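PDB 5UZ8: cadherin-23 from Mus musculus, which probably mediates calcium-dependent cell adhesion in hearing and mechanotransduction through a long row of extracellular cadherin repeats joined by calcium-binding linkers. Local coordinates for residues T48-T53 with T85-D90; P5-F10 with A98-Y103; Y15-L20 with T28-A33; D111-F116 with R203-Q208. All coordinates share one frame; numbering follows the deposited sequence.

Interaction 1: T48-T53 with T85-D90. With CA (calcium ion), chain H.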
# COMPACT_ATOMS: atom_id res chain seq x y z
N THR A 48 -16.26 -0.19 -51.38
CA THR A 48 -15.06 -0.82 -50.85
C THR A 48 -14.38 0.14 -49.86
O THR A 48 -14.64 1.36 -49.87
CB THR A 48 -14.07 -1.17 -51.98
OG1 THR A 48 -13.75 0.02 -52.72
CG2 THR A 48 -14.67 -2.21 -52.94
N LEU A 49 -13.52 -0.42 -49.00
CA LEU A 49 -12.69 0.35 -48.07
C LEU A 49 -11.23 0.33 -48.50
O LEU A 49 -10.73 -0.73 -48.97
CB LEU A 49 -12.79 -0.24 -46.67
CG LEU A 49 -14.20 -0.31 -46.08
CD1 LEU A 49 -14.10 -0.64 -44.60
CD2 LEU A 49 -14.97 1.00 -46.28
N LEU A 50 -10.56 1.48 -48.36
CA LEU A 50 -9.15 1.65 -48.70
C LEU A 50 -8.35 2.29 -47.59
O LEU A 50 -8.90 3.02 -46.77
CB LEU A 50 -9.01 2.54 -49.93
CG LEU A 50 -9.64 2.02 -51.20
CD1 LEU A 50 -9.70 3.12 -52.24
CD2 LEU A 50 -8.84 0.84 -51.72
N ASP A 51 -7.05 2.03 -47.58
CA ASP A 51 -6.12 2.76 -46.73
C ASP A 51 -6.52 2.72 -45.26
O ASP A 51 -6.58 3.76 -44.58
CB ASP A 51 -5.97 4.21 -47.22
CG ASP A 51 -5.20 4.31 -48.54
OD1 ASP A 51 -4.25 3.52 -48.78
OD2 ASP A 51 -5.50 5.23 -49.32
N LEU A 52 -6.76 1.51 -44.76
CA LEU A 52 -7.11 1.34 -43.35
C LEU A 52 -5.92 1.67 -42.48
O LEU A 52 -4.89 1.00 -42.59
CB LEU A 52 -7.62 -0.05 -43.03
CG LEU A 52 -9.11 -0.26 -43.35
CD1 LEU A 52 -9.37 -0.09 -44.84
CD2 LEU A 52 -9.51 -1.64 -42.87
N THR A 53 -6.08 2.68 -41.64
CA THR A 53 -4.97 3.26 -40.87
C THR A 53 -5.38 3.45 -39.41
O THR A 53 -6.05 4.46 -39.11
CB THR A 53 -4.58 4.63 -41.52
OG1 THR A 53 -4.12 4.38 -42.85
CG2 THR A 53 -3.44 5.28 -40.76
N THR A 85 -10.73 5.14 -45.91
CA THR A 85 -11.40 5.74 -47.04
C THR A 85 -12.50 4.81 -47.50
O THR A 85 -12.27 3.59 -47.60
CB THR A 85 -10.40 5.93 -48.16
OG1 THR A 85 -9.44 6.90 -47.77
CG2 THR A 85 -11.05 6.38 -49.43
N VAL A 86 -13.67 5.36 -47.80
CA VAL A 86 -14.73 4.61 -48.45
C VAL A 86 -14.76 5.01 -49.92
O VAL A 86 -14.73 6.20 -50.23
CB VAL A 86 -16.11 4.92 -47.84
CG1 VAL A 86 -17.17 4.12 -48.58
CG2 VAL A 86 -16.16 4.58 -46.36
N ARG A 87 -14.74 4.01 -50.81
CA ARG A 87 -14.89 4.22 -52.25
C ARG A 87 -16.26 3.72 -52.65
O ARG A 87 -16.59 2.58 -52.35
CB ARG A 87 -13.82 3.45 -53.02
CG ARG A 87 -13.83 3.64 -54.53
CD ARG A 87 -12.72 2.85 -55.20
NE ARG A 87 -12.80 2.89 -56.67
CZ ARG A 87 -12.32 3.86 -57.45
NH1 ARG A 87 -11.71 4.93 -56.93
NH2 ARG A 87 -12.45 3.78 -58.77
N ALA A 88 -17.03 4.57 -53.33
CA ALA A 88 -18.34 4.22 -53.85
C ALA A 88 -18.22 4.28 -55.38
O ALA A 88 -17.94 5.34 -55.92
CB ALA A 88 -19.37 5.23 -53.36
N SER A 89 -18.35 3.13 -56.05
CA SER A 89 -18.12 3.04 -57.49
C SER A 89 -19.42 2.58 -58.15
O SER A 89 -20.10 1.71 -57.63
CB SER A 89 -17.01 2.03 -57.79
OG SER A 89 -16.78 1.95 -59.20
N ASP A 90 -19.79 3.18 -59.28
CA ASP A 90 -20.88 2.60 -60.05
C ASP A 90 -20.29 1.46 -60.83
O ASP A 90 -19.07 1.26 -60.81
CB ASP A 90 -21.63 3.62 -60.93
CG ASP A 90 -20.79 4.19 -62.08
OD1 ASP A 90 -19.86 3.53 -62.61
OD2 ASP A 90 -21.06 5.35 -62.46
CA CA H . -23.19 6.59 -62.67
O HOH W 1 -15.81 0.65 -54.71
O HOH W 2 -7.27 6.93 -49.32
O HOH W 3 -22.42 6.40 -64.94
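Thr48 sets OG1 between its backbone N and its carbonyl carbon (chi1 57°), while Arg87 across from it carries CG anti to the backbone N (chi1 -177°). The two side chains lie side by side and point the same way. Thr48 OG1 comes 3.4 Å from Arg87 CB. One water bridges Thr48 OG1 and Arg87 O. The guanidinium of Arg87 forms a salt bridge with Glu99.

Thr48 and Arg87 are an antiparallel hydrogen-bonded pair: Arg87 N reaches Thr48 O at 2.8 Å, and Thr48 N binds Arg87 O. Leu50 and Thr85 form a second such pair, with Leu50 N 2.8 Å from Thr85 O. Between them Leu49 and Val86 are a non-hydrogen-bonded pair. These two turn to the other face, where Leu49 CD2 packs on Val86 CG2 at 3.8 Å. At the end of 85-90, Asp90 OD2 binds a calcium ion at 2.5 Å.

The contact joins strands C (46-53) and F (81-89) of a cadherin repeat. Its chemistry is two-sided: Thr48, Leu50, Thr85 and Arg87 share a face that mixes hydroxyls, charge and one leucine, while Leu49 and Val86 turn to the apolar side.

Interaction 2: P5-F10 with A98-Y103; sequences PQFKPF and AEIPVY
Phe7 and Ile100 form the tight part of this contact. Ile100 CG2 lies over the centre of the Phe7 ring, 3.4 Å from its centroid and 9° off the ring normal, a CH-pi contact. The CG1 branch of Ile100 is anti to the backbone N (chi1 -170°), and this leaves CG2 between the backbone N and the carbonyl carbon, directed at the ring. The closest ring atom is Phe7 CE2, at 3.5 Å from Ile100 CG2. At the edge of the ring, near its plane, Ala98 O is 3.7 Å from Phe7 CE2. Ala98 CB touches the same ring atom at 3.9 Å. It also meets the backbone, 3.3 Å from Pro5 O. An alanine in place of Phe7 would probably open a gap beside Ala98 and leave Ile100 CG2 without the aromatic face it rests on.

The other side is loose. Glu99 points away from Phe7 and pairs with Arg87. Past Phe7 the chain turns off through a cis peptide bond before Pro9 and makes no contact with 98-103.

The contact spans the two sheets of a cadherin repeat. Strand A (6-7) is hydrogen-bonded to strand B (28-35), whereas strand G (97-107) lies between strands A' (15-20) and F (81-89). Phe7 therefore fills space between the sheets, where it also touches Ala88 and Tyr15; no helix takes part.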
# COMPACT_ATOMS: atom_id res chain seq x y z
N PRO A 5 -21.10 8.73 -58.50
CA PRO A 5 -21.74 8.64 -57.19
C PRO A 5 -21.38 9.82 -56.28
O PRO A 5 -20.23 10.29 -56.30
CB PRO A 5 -21.18 7.33 -56.62
CG PRO A 5 -20.91 6.49 -57.85
CD PRO A 5 -20.43 7.47 -58.87
N GLN A 6 -22.36 10.26 -55.49
CA GLN A 6 -22.13 11.31 -54.52
C GLN A 6 -22.48 10.80 -53.13
O GLN A 6 -23.53 10.21 -52.92
CB GLN A 6 -23.02 12.51 -54.81
CG GLN A 6 -22.93 13.08 -56.21
CD GLN A 6 -24.01 14.12 -56.42
OE1 GLN A 6 -23.89 15.25 -55.97
NE2 GLN A 6 -25.10 13.72 -57.05
N PHE A 7 -21.62 11.11 -52.17
CA PHE A 7 -21.88 10.76 -50.78
C PHE A 7 -22.94 11.68 -50.22
O PHE A 7 -23.11 12.82 -50.68
CB PHE A 7 -20.59 10.77 -49.95
CG PHE A 7 -19.70 9.58 -50.24
CD1 PHE A 7 -19.98 8.33 -49.68
CD2 PHE A 7 -18.61 9.70 -51.10
CE1 PHE A 7 -19.17 7.24 -49.96
CE2 PHE A 7 -17.81 8.61 -51.38
CZ PHE A 7 -18.10 7.38 -50.83
N LYS A 8 -23.69 11.12 -49.27
CA LYS A 8 -24.77 11.78 -48.60
C LYS A 8 -24.41 12.04 -47.13
O LYS A 8 -23.75 11.22 -46.51
CB LYS A 8 -26.02 10.92 -48.71
CG LYS A 8 -26.44 10.71 -50.17
CD LYS A 8 -27.45 11.72 -50.59
CE LYS A 8 -28.82 11.15 -50.21
NZ LYS A 8 -29.72 12.23 -49.81
N PRO A 9 -24.83 13.16 -46.57
CA PRO A 9 -25.56 14.23 -47.25
C PRO A 9 -24.71 14.95 -48.31
O PRO A 9 -23.49 14.93 -48.26
CB PRO A 9 -25.91 15.19 -46.10
CG PRO A 9 -24.79 15.01 -45.14
CD PRO A 9 -24.30 13.58 -45.26
N PHE A 10 -25.38 15.54 -49.28
CA PHE A 10 -24.68 16.09 -50.42
C PHE A 10 -23.67 17.16 -49.95
O PHE A 10 -24.00 18.03 -49.16
CB PHE A 10 -25.66 16.70 -51.41
CG PHE A 10 -26.47 15.70 -52.18
CD1 PHE A 10 -25.85 14.69 -52.93
CD2 PHE A 10 -27.86 15.79 -52.20
CE1 PHE A 10 -26.62 13.80 -53.70
CE2 PHE A 10 -28.63 14.90 -52.96
CZ PHE A 10 -28.00 13.92 -53.72
N ALA A 98 -16.40 7.75 -56.38
CA ALA A 98 -15.99 8.80 -55.49
C ALA A 98 -15.40 8.15 -54.25
O ALA A 98 -15.70 7.00 -53.96
CB ALA A 98 -17.19 9.64 -55.09
N GLU A 99 -14.57 8.92 -53.55
CA GLU A 99 -13.92 8.48 -52.34
C GLU A 99 -14.03 9.54 -51.28
O GLU A 99 -14.07 10.72 -51.58
CB GLU A 99 -12.46 8.19 -52.63
CG GLU A 99 -12.27 6.90 -53.41
CD GLU A 99 -10.83 6.54 -53.65
OE1 GLU A 99 -9.93 7.14 -53.02
OE2 GLU A 99 -10.61 5.64 -54.47
N ILE A 100 -14.08 9.11 -50.03
CA ILE A 100 -14.20 10.04 -48.94
C ILE A 100 -13.52 9.48 -47.69
O ILE A 100 -13.53 8.27 -47.48
CB ILE A 100 -15.68 10.35 -48.67
CG1 ILE A 100 -15.83 11.52 -47.69
CG2 ILE A 100 -16.45 9.13 -48.20
CD1 ILE A 100 -17.23 12.06 -47.61
N PRO A 101 -12.94 10.36 -46.85
CA PRO A 101 -12.36 9.86 -45.62
C PRO A 101 -13.37 9.63 -44.52
O PRO A 101 -14.40 10.35 -44.42
CB PRO A 101 -11.37 10.96 -45.19
CG PRO A 101 -11.42 12.01 -46.23
CD PRO A 101 -12.59 11.77 -47.11
N VAL A 102 -13.04 8.65 -43.68
CA VAL A 102 -13.76 8.39 -42.45
C VAL A 102 -12.79 8.45 -41.29
O VAL A 102 -11.67 7.92 -41.37
CB VAL A 102 -14.51 7.03 -42.47
CG1 VAL A 102 -15.26 6.80 -41.16
CG2 VAL A 102 -15.51 6.99 -43.63
N TYR A 103 -13.23 9.09 -40.21
CA TYR A 103 -12.42 9.23 -38.99
C TYR A 103 -13.26 8.71 -37.80
O TYR A 103 -14.19 9.38 -37.36
CB TYR A 103 -12.01 10.68 -38.75
CG TYR A 103 -11.28 11.36 -39.91
CD1 TYR A 103 -9.96 11.08 -40.20
CD2 TYR A 103 -11.93 12.31 -40.69
CE1 TYR A 103 -9.29 11.70 -41.25
CE2 TYR A 103 -11.28 12.92 -41.76
CZ TYR A 103 -9.97 12.62 -42.03
OH TYR A 103 -9.34 13.28 -43.05

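Interaction 3: Y15-L20 with T28-A33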
# COMPACT_ATOMS: atom_id res chain seq x y z
N TYR A 15 -16.67 11.80 -43.05
CA TYR A 15 -17.52 11.23 -42.00
C TYR A 15 -16.77 11.03 -40.70
O TYR A 15 -15.57 10.74 -40.70
CB TYR A 15 -18.08 9.89 -42.42
CG TYR A 15 -19.01 9.89 -43.61
CD1 TYR A 15 -20.34 10.28 -43.48
CD2 TYR A 15 -18.58 9.41 -44.85
CE1 TYR A 15 -21.21 10.23 -44.57
CE2 TYR A 15 -19.44 9.38 -45.94
CZ TYR A 15 -20.74 9.78 -45.80
OH TYR A 15 -21.61 9.72 -46.89
N THR A 16 -17.48 11.16 -39.58
CA THR A 16 -16.89 10.81 -38.31
C THR A 16 -17.94 10.20 -37.37
O THR A 16 -19.14 10.49 -37.48
CB THR A 16 -16.17 12.00 -37.67
OG1 THR A 16 -15.40 11.57 -36.54
CG2 THR A 16 -17.19 13.09 -37.23
N GLU A 17 -17.47 9.35 -36.46
CA GLU A 17 -18.32 8.74 -35.46
C GLU A 17 -17.41 8.36 -34.28
O GLU A 17 -16.23 8.03 -34.48
CB GLU A 17 -18.98 7.51 -36.10
CG GLU A 17 -20.36 7.12 -35.68
CD GLU A 17 -21.43 8.16 -35.94
OE1 GLU A 17 -21.87 8.40 -37.09
OE2 GLU A 17 -21.90 8.70 -34.94
N ARG A 18 -17.96 8.44 -33.08
CA ARG A 18 -17.32 7.89 -31.90
C ARG A 18 -17.57 6.39 -31.77
O ARG A 18 -18.67 5.90 -32.09
CB ARG A 18 -17.82 8.60 -30.65
CG ARG A 18 -17.37 10.04 -30.58
CD ARG A 18 -18.31 10.89 -29.74
NE ARG A 18 -18.26 10.53 -28.32
CZ ARG A 18 -17.29 10.86 -27.46
NH1 ARG A 18 -16.21 11.54 -27.86
NH2 ARG A 18 -17.38 10.49 -26.18
N VAL A 19 -16.56 5.66 -31.29
CA VAL A 19 -16.66 4.23 -31.09
C VAL A 19 -16.06 3.92 -29.73
O VAL A 19 -14.92 4.29 -29.45
CB VAL A 19 -15.87 3.47 -32.16
CG1 VAL A 19 -15.83 1.97 -31.88
CG2 VAL A 19 -16.46 3.74 -33.54
N LEU A 20 -16.81 3.21 -28.90
CA LEU A 20 -16.24 2.77 -27.60
C LEU A 20 -15.22 1.70 -27.83
O LEU A 20 -15.48 0.71 -28.54
CB LEU A 20 -17.32 2.21 -26.68
CG LEU A 20 -18.46 3.14 -26.29
CD1 LEU A 20 -19.54 2.35 -25.57
CD2 LEU A 20 -17.94 4.26 -25.40
N THR A 28 -21.90 -2.40 -35.42
CA THR A 28 -21.95 -1.35 -36.42
C THR A 28 -21.21 -0.14 -35.89
O THR A 28 -21.49 0.35 -34.79
CB THR A 28 -23.39 -0.96 -36.78
OG1 THR A 28 -24.05 -2.07 -37.41
CG2 THR A 28 -23.43 0.23 -37.72
N LEU A 29 -20.23 0.31 -36.66
CA LEU A 29 -19.41 1.44 -36.25
C LEU A 29 -19.87 2.74 -36.91
O LEU A 29 -19.85 3.79 -36.29
CB LEU A 29 -17.97 1.19 -36.58
CG LEU A 29 -17.37 -0.09 -35.99
CD1 LEU A 29 -15.91 -0.13 -36.39
CD2 LEU A 29 -17.55 -0.15 -34.49
N ILE A 30 -20.24 2.67 -38.18
CA ILE A 30 -20.74 3.82 -38.92
C ILE A 30 -21.44 3.29 -40.14
O ILE A 30 -21.11 2.22 -40.62
CB ILE A 30 -19.60 4.79 -39.31
CG1 ILE A 30 -20.15 6.12 -39.85
CG2 ILE A 30 -18.57 4.15 -40.27
CD1 ILE A 30 -19.05 7.17 -39.96
N ALA A 31 -22.44 4.02 -40.62
CA ALA A 31 -23.07 3.68 -41.88
C ALA A 31 -23.08 4.88 -42.77
O ALA A 31 -23.55 5.94 -42.36
CB ALA A 31 -24.48 3.20 -41.64
N VAL A 32 -22.51 4.72 -43.96
CA VAL A 32 -22.45 5.79 -44.95
C VAL A 32 -23.22 5.36 -46.19
O VAL A 32 -23.52 4.17 -46.35
CB VAL A 32 -21.01 6.16 -45.31
CG1 VAL A 32 -20.21 6.49 -44.06
CG2 VAL A 32 -20.33 5.06 -46.11
N ALA A 33 -23.52 6.31 -47.07
CA ALA A 33 -24.28 6.02 -48.25
C ALA A 33 -23.92 7.02 -49.33
O ALA A 33 -23.69 8.20 -49.04
CB ALA A 33 -25.78 6.09 -47.97
O HOH W 4 -20.23 4.12 -33.68
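Tyr15, Glu17 and Val19 project from strand 15-20 toward strand 28-32, which runs antiparallel to it at 165° with the axes 7.2 Å apart. These are strands A' and B of the cadherin beta-sandwich. They belong to different sheets, and side chains rather than direct backbone bonds join them.

Tyr15 meets Val32 face-on. Val32 CG1 lies over the centre of the Tyr15 ring, 3.4 Å from the centroid and 10° off the normal, in a CH-pi contact. The two side chains cross obliquely. The hydroxyl of Tyr15 is held by Lys8 O, which fixes the far end of the ring.

Ile30 comes next along the strand. Its CD1 fits between two CB atoms of strand A', 3.8 Å from Tyr15 CB and 3.9 Å from Glu17 CB. The first torsion of Glu17 (chi1 -147°) places its CG 3.4 Å from Leu29 O.

Leu29 and Ile30 both face Val68 of strand E (66-70), forming a classic beta bulge. At the bulge, Leu29 reaches Val19 with the end of its side chain, Leu29 CD2 lying 3.8 Å from Val19 CG1. The row of Tyr15, Ile30, Val32, Val19 and Leu29 thus packs one edge of the sandwich between its sheets. Glu17 is more exposed.

The backbones are also linked through solvent. One water donates to both strands, 2.9 Å from Arg18 O and 2.7 Å from Leu29 O.

Interaction 4: D111-F116 with R203-Q208. With CA (calcium ion), chain J; CA (calcium ion), chain K; CA (calcium ion), chain I.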
# COMPACT_ATOMS: atom_id res chain seq x y z
N ASP A 111 -11.30 0.38 -18.32
CA ASP A 111 -11.00 -1.06 -18.35
C ASP A 111 -9.64 -1.46 -17.75
O ASP A 111 -9.26 -2.63 -17.84
CB ASP A 111 -11.21 -1.64 -19.77
CG ASP A 111 -10.33 -1.00 -20.85
OD1 ASP A 111 -9.78 0.12 -20.68
OD2 ASP A 111 -10.26 -1.58 -21.96
N ASN A 112 -8.94 -0.52 -17.14
CA ASN A 112 -7.70 -0.84 -16.44
C ASN A 112 -7.80 -0.45 -14.96
O ASN A 112 -8.26 0.65 -14.63
CB ASN A 112 -6.50 -0.14 -17.08
CG ASN A 112 -6.18 -0.73 -18.45
OD1 ASN A 112 -5.43 -1.71 -18.53
ND2 ASN A 112 -6.81 -0.19 -19.50
N ASN A 113 -7.35 -1.35 -14.09
CA ASN A 113 -7.29 -1.08 -12.66
C ASN A 113 -6.02 -0.32 -12.35
O ASN A 113 -5.00 -0.58 -13.01
CB ASN A 113 -7.23 -2.38 -11.86
CG ASN A 113 -8.53 -3.16 -11.90
OD1 ASN A 113 -9.05 -3.40 -12.96
ND2 ASN A 113 -9.05 -3.54 -10.75
N PRO A 114 -6.03 0.47 -11.26
CA PRO A 114 -4.73 0.92 -10.73
C PRO A 114 -3.96 -0.28 -10.23
O PRO A 114 -4.54 -1.20 -9.63
CB PRO A 114 -5.09 1.86 -9.59
CG PRO A 114 -6.53 2.12 -9.68
CD PRO A 114 -7.15 0.95 -10.45
N ILE A 115 -2.68 -0.30 -10.53
CA ILE A 115 -1.79 -1.45 -10.23
C ILE A 115 -0.61 -0.90 -9.46
O ILE A 115 0.07 0.01 -9.93
CB ILE A 115 -1.29 -2.16 -11.49
CG1 ILE A 115 -2.47 -2.82 -12.24
CG2 ILE A 115 -0.26 -3.23 -11.13
CD1 ILE A 115 -2.12 -3.28 -13.65
N PHE A 116 -0.39 -1.43 -8.25
CA PHE A 116 0.74 -0.97 -7.43
C PHE A 116 2.08 -1.31 -8.02
O PHE A 116 2.22 -2.35 -8.66
CB PHE A 116 0.63 -1.49 -6.02
CG PHE A 116 -0.32 -0.72 -5.18
CD1 PHE A 116 0.06 0.50 -4.64
CD2 PHE A 116 -1.61 -1.17 -4.97
CE1 PHE A 116 -0.84 1.24 -3.86
CE2 PHE A 116 -2.49 -0.45 -4.19
CZ PHE A 116 -2.12 0.76 -3.65
N ARG A 203 -12.54 1.14 -10.33
CA ARG A 203 -11.70 -0.03 -10.20
C ARG A 203 -10.64 0.23 -9.15
O ARG A 203 -10.24 1.37 -8.89
CB ARG A 203 -11.03 -0.35 -11.54
CG ARG A 203 -11.94 -0.91 -12.59
CD ARG A 203 -11.24 -1.08 -13.93
NE ARG A 203 -12.08 -1.81 -14.89
CZ ARG A 203 -12.20 -3.13 -14.98
NH1 ARG A 203 -12.97 -3.65 -15.91
NH2 ARG A 203 -11.53 -3.95 -14.19
N GLU A 204 -10.18 -0.85 -8.53
CA GLU A 204 -9.24 -0.77 -7.43
C GLU A 204 -8.29 -1.95 -7.38
O GLU A 204 -8.57 -3.03 -7.95
CB GLU A 204 -10.00 -0.70 -6.12
CG GLU A 204 -10.75 -1.97 -5.75
CD GLU A 204 -11.63 -1.78 -4.52
OE1 GLU A 204 -11.55 -2.60 -3.60
OE2 GLU A 204 -12.42 -0.80 -4.48
N ASN A 205 -7.27 -1.77 -6.56
CA ASN A 205 -6.43 -2.86 -6.10
C ASN A 205 -5.88 -2.46 -4.75
O ASN A 205 -5.78 -1.26 -4.41
CB ASN A 205 -5.25 -3.11 -7.06
CG ASN A 205 -5.55 -4.17 -8.11
OD1 ASN A 205 -5.99 -5.27 -7.80
ND2 ASN A 205 -5.30 -3.84 -9.38
N SER A 206 -5.51 -3.47 -3.98
CA SER A 206 -4.89 -3.22 -2.67
C SER A 206 -3.50 -3.80 -2.60
O SER A 206 -3.17 -4.73 -3.34
CB SER A 206 -5.77 -3.83 -1.60
OG SER A 206 -5.89 -5.23 -1.80
N VAL A 207 -2.74 -3.34 -1.62
CA VAL A 207 -1.43 -3.88 -1.32
C VAL A 207 -1.21 -3.87 0.20
O VAL A 207 -1.84 -3.06 0.92
CB VAL A 207 -0.35 -3.09 -2.05
CG1 VAL A 207 -0.18 -1.71 -1.47
CG2 VAL A 207 0.98 -3.81 -2.03
N GLN A 208 -0.35 -4.78 0.72
CA GLN A 208 -0.03 -4.79 2.14
C GLN A 208 1.23 -3.98 2.40
O GLN A 208 2.21 -4.03 1.63
CB GLN A 208 0.11 -6.20 2.71
CG GLN A 208 -1.09 -7.09 2.52
CD GLN A 208 -2.30 -6.59 3.26
OE1 GLN A 208 -3.28 -6.07 2.65
NE2 GLN A 208 -2.25 -6.70 4.56
CA CA J . -9.26 2.33 -21.33
CA CA K . -8.38 -0.93 -23.23
CA CA I . -8.68 2.91 -14.69
O HOH W 5 -6.89 -2.07 -21.80
O HOH W 6 -8.70 -3.12 -24.29
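Phe116 turns one ring face to Val207, whose CG1 lies over the ring centre, 3.6 Å from the centroid and 2° off the normal. At the ring edge, near its plane, Asn205 O is 3.4 Å from Phe116 CE2. The Arg203 guanidinium has Asp111 C over one face, toward the rim. At its edge is Asn113 OD1. The Asn113 amide and the guanidinium are turned 64° apart, and the two side chains cross at about a right angle.

Both ends of the Asn113 amide are used. Arg203 NH2 donates to Asn113 OD1 at 2.8 Å. Asn113 ND2 donates to Glu204 O at 2.9 Å, from above the carbonyl plane. These two bonds hold the amide against rotation. One step on, Asn205 ND2 gives a straighter bond (166°) to Pro114 O at 2.8 Å. An alanine in place of Arg203 would probably leave Asn113 OD1 without this donor and its amide less firmly fixed, and would uncover Asp111 and Asn112.

The start of 111-116 binds metal. Asp111 bridges two calcium ions, its OD1 2.4 Å from one and its OD2 2.4 Å from the other. Asn112 O binds a third at 2.3 Å. Glu21, Asp75 and Glu77 of the preceding repeat share the first ions, and Asp142, Asp144 and Asp193 help hold the third.

Asp108 to Asn112 spell the DXNDN linker motif of cadherins. The contact ties this three-calcium linker to the next repeat, where strand A (115-116) packs on strand G (204-214).

Interactions 1, 2 and 3 lie in one cadherin repeat. Interactions 1 and 2 have centres about 10 Å apart and meet through the Arg87 NH1 to Glu99 OE2 salt bridge of 2.8 Å and through Phe7 against Ala88. Interactions 2 and 3, about 13 Å apart, share a core in which Ile100 CG2 lies 3.8 Å from Tyr15 CE2. Asp90 of interaction 1 binds the calcium ion at one end of this repeat, and the side chain of Pro5 is about 5 Å from it. Interaction 4 lies at the linker beyond the other end, its nearest atoms about 8 Å from interaction 3. It brings together strands A and G of the next repeat, from opposite sheets, as interaction 2 does here.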